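PDB 2OCA: ATP-dependent DNA helicase uvsW from Enterobacteria phage T4, which couples ATP hydrolysis to 3'-5' translocation and unwinding of duplex DNA, driving Holliday junction branch migration in recombination-dependent repair and reorganising stalled replication forks. Local coordinates for residues L417-L422 / T450-I455. The protein carries 1 engineered substitution. Sequence-based numbering, arbitrary orientation.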
loop_
_atom_site.group_PDB
_atom_site.type_symbol
_atom_site.label_atom_id
_atom_site.label_comp_id
_atom_site.label_asym_id
_atom_site.label_seq_id
_atom_site.Cartn_x
_atom_site.Cartn_y
_atom_site.Cartn_z
ATOM N N LEU A 417 -5.305 -3.794 -21.803
ATOM C CA LEU A 417 -4.606 -2.532 -21.594
ATOM C C LEU A 417 -4.184 -2.287 -20.146
ATOM O O LEU A 417 -5.017 -2.010 -19.285
ATOM C CB LEU A 417 -5.458 -1.366 -22.088
ATOM C CG LEU A 417 -4.607 -0.154 -22.469
ATOM C CD1 LEU A 417 -3.511 -0.589 -23.437
ATOM C CD2 LEU A 417 -5.481 0.922 -23.086
ATOM N N HIS A 418 -2.880 -2.378 -19.897
ATOM C CA HIS A 418 -2.315 -2.183 -18.562
ATOM C C HIS A 418 -1.904 -0.738 -18.298
ATOM O O HIS A 418 -2.036 -0.244 -17.179
ATOM C CB HIS A 418 -1.084 -3.076 -18.372
ATOM C CG HIS A 418 -1.297 -4.495 -18.796
ATOM N ND1 HIS A 418 -2.247 -5.312 -18.218
ATOM C CD2 HIS A 418 -0.711 -5.233 -19.768
ATOM C CE1 HIS A 418 -2.238 -6.488 -18.820
ATOM N NE2 HIS A 418 -1.314 -6.466 -19.766
ATOM N N HIS A 419 -1.402 -0.063 -19.326
ATOM C CA HIS A 419 -0.948 1.310 -19.170
ATOM C C HIS A 419 -1.371 2.271 -20.269
ATOM O O HIS A 419 -1.505 1.897 -21.431
ATOM C CB HIS A 419 0.567 1.326 -19.072
ATOM C CG HIS A 419 1.106 0.425 -18.009
ATOM N ND1 HIS A 419 1.221 0.812 -16.692
ATOM C CD2 HIS A 419 1.548 -0.852 -18.067
ATOM C CE1 HIS A 419 1.713 -0.187 -15.984
ATOM N NE2 HIS A 419 1.920 -1.210 -16.795
ATOM N N VAL A 420 -1.584 3.520 -19.876
ATOM C CA VAL A 420 -1.944 4.585 -20.801
ATOM C C VAL A 420 -1.036 5.754 -20.423
ATOM O O VAL A 420 -1.119 6.288 -19.319
ATOM C CB VAL A 420 -3.428 4.998 -20.654
ATOM C CG1 VAL A 420 -3.749 6.141 -21.598
ATOM C CG2 VAL A 420 -4.321 3.815 -20.963
ATOM N N VAL A 421 -0.148 6.121 -21.338
ATOM C CA VAL A 421 0.792 7.214 -21.111
ATOM C C VAL A 421 0.370 8.464 -21.863
ATOM O O VAL A 421 0.443 8.501 -23.086
ATOM C CB VAL A 421 2.207 6.828 -21.586
ATOM C CG1 VAL A 421 3.191 7.927 -21.243
ATOM C CG2 VAL A 421 2.614 5.504 -20.968
ATOM N N LEU A 422 -0.073 9.482 -21.138
ATOM C CA LEU A 422 -0.486 10.729 -21.771
ATOM C C LEU A 422 0.771 11.503 -22.158
ATOM O O LEU A 422 1.353 12.200 -21.333
ATOM C CB LEU A 422 -1.326 11.562 -20.806
ATOM C CG LEU A 422 -2.503 10.856 -20.137
ATOM C CD1 LEU A 422 -3.285 11.848 -19.283
ATOM C CD2 LEU A 422 -3.398 10.241 -21.209
ATOM N N THR A 450 -3.265 1.561 -15.173
ATOM C CA THR A 450 -2.708 2.753 -14.565
ATOM C C THR A 450 -2.415 3.797 -15.650
ATOM O O THR A 450 -1.832 3.485 -16.696
ATOM C CB THR A 450 -1.423 2.426 -13.776
ATOM O OG1 THR A 450 -0.440 3.442 -14.012
ATOM C CG2 THR A 450 -0.878 1.074 -14.189
ATOM N N VAL A 451 -2.850 5.029 -15.395
ATOM C CA VAL A 451 -2.653 6.139 -16.316
ATOM C C VAL A 451 -1.483 7.000 -15.877
ATOM O O VAL A 451 -1.462 7.509 -14.763
ATOM C CB VAL A 451 -3.896 7.035 -16.374
ATOM C CG1 VAL A 451 -3.627 8.243 -17.248
ATOM C CG2 VAL A 451 -5.071 6.244 -16.892
ATOM N N TRP A 452 -0.514 7.175 -16.757
ATOM C CA TRP A 452 0.636 8.000 -16.432
ATOM C C TRP A 452 0.428 9.427 -16.892
ATOM O O TRP A 452 0.537 9.727 -18.075
ATOM C CB TRP A 452 1.880 7.428 -17.082
ATOM C CG TRP A 452 2.118 6.038 -16.648
ATOM C CD1 TRP A 452 1.443 4.922 -17.057
ATOM C CD2 TRP A 452 3.088 5.598 -15.699
ATOM N NE1 TRP A 452 1.939 3.813 -16.424
ATOM C CE2 TRP A 452 2.952 4.197 -15.583
ATOM C CE3 TRP A 452 4.060 6.254 -14.929
ATOM C CZ2 TRP A 452 3.754 3.435 -14.733
ATOM C CZ3 TRP A 452 4.853 5.504 -14.085
ATOM C CH2 TRP A 452 4.696 4.103 -13.993
ATOM N N ASP A 453 0.112 10.302 -15.944
ATOM C CA ASP A 453 -0.104 11.704 -16.245
ATOM C C ASP A 453 1.224 12.458 -16.118
ATOM O O ASP A 453 1.706 12.701 -15.015
ATOM C CB ASP A 453 -1.155 12.282 -15.287
ATOM C CG ASP A 453 -1.351 13.777 -15.467
ATOM O OD1 ASP A 453 -0.944 14.298 -16.533
ATOM O OD2 ASP A 453 -1.914 14.425 -14.550
ATOM N N LEU A 454 1.813 12.817 -17.253
ATOM C CA LEU A 454 3.086 13.522 -17.246
ATOM C C LEU A 454 2.921 15.031 -17.094
ATOM O O LEU A 454 2.215 15.691 -17.857
ATOM C CB LEU A 454 3.873 13.201 -18.518
ATOM C CG LEU A 454 3.965 11.713 -18.898
ATOM C CD1 LEU A 454 4.789 11.569 -20.170
ATOM C CD2 LEU A 454 4.597 10.890 -17.769
ATOM N N ILE A 455 3.570 15.568 -16.072
ATOM C CA ILE A 455 3.530 16.986 -15.803
ATOM C C ILE A 455 4.923 17.486 -16.097
ATOM O O ILE A 455 5.895 16.988 -15.539
ATOM C CB ILE A 455 3.204 17.265 -14.339
ATOM C CG1 ILE A 455 1.860 16.631 -13.982
ATOM C CG2 ILE A 455 3.175 18.763 -14.089
ATOM C CD1 ILE A 455 1.455 16.835 -12.531
#
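Val420 O takes the backbone N-H of Trp452 at 2.8 Å and also lies close to the CA of Val451, a CA-H...O contact of 3.4 Å. Three further backbone bonds join the strands: Thr450 N to His418 O, Val420 N to Thr450 O and Leu422 N to Trp452 O. They set a parallel register in which Val420 pairs with Val451 and Val421 with Trp452. One side-chain bond is added on the face carrying His419, Thr450, Val421 and Trp452. There the indole NE1 of Trp452 donates to ND1 of His419 at 3.1 Å. The bond is nearly straight at 171°. ND1 lies in the indole plane, whereas NE1 stands 31° out of the imidazole plane. In both side chains CG is anti to the carbonyl carbon, beside the backbone N, and the two run side by side; the rings meet rim to rim, their planes at 45°. Thr450 packs on both: its CG2 touches ND1 and CE1 of His419, and its OG1 sits over one face of the indole, toward the rim. Leu343 of helix 330-344 touches both side chains. On the other face the CG of Leu422 reaches Val451 CG1 at 4.1 Å, while Val420 and Val451 pack on Ile436 of helix 431-440. Asp453, also on this side, turns its carboxylate to Arg484 and Tyr488. Strand 417-422, helix 431-440 and strand 450-457 form a beta-alpha-beta unit in the parallel sheet of the C-terminal RecA-like helicase domain. As acceptor of the indole N-H, ND1 should carry no proton, which favours a neutral His419 protonated at NE2, the atom that makes a weak hydrogen bond to Glu348.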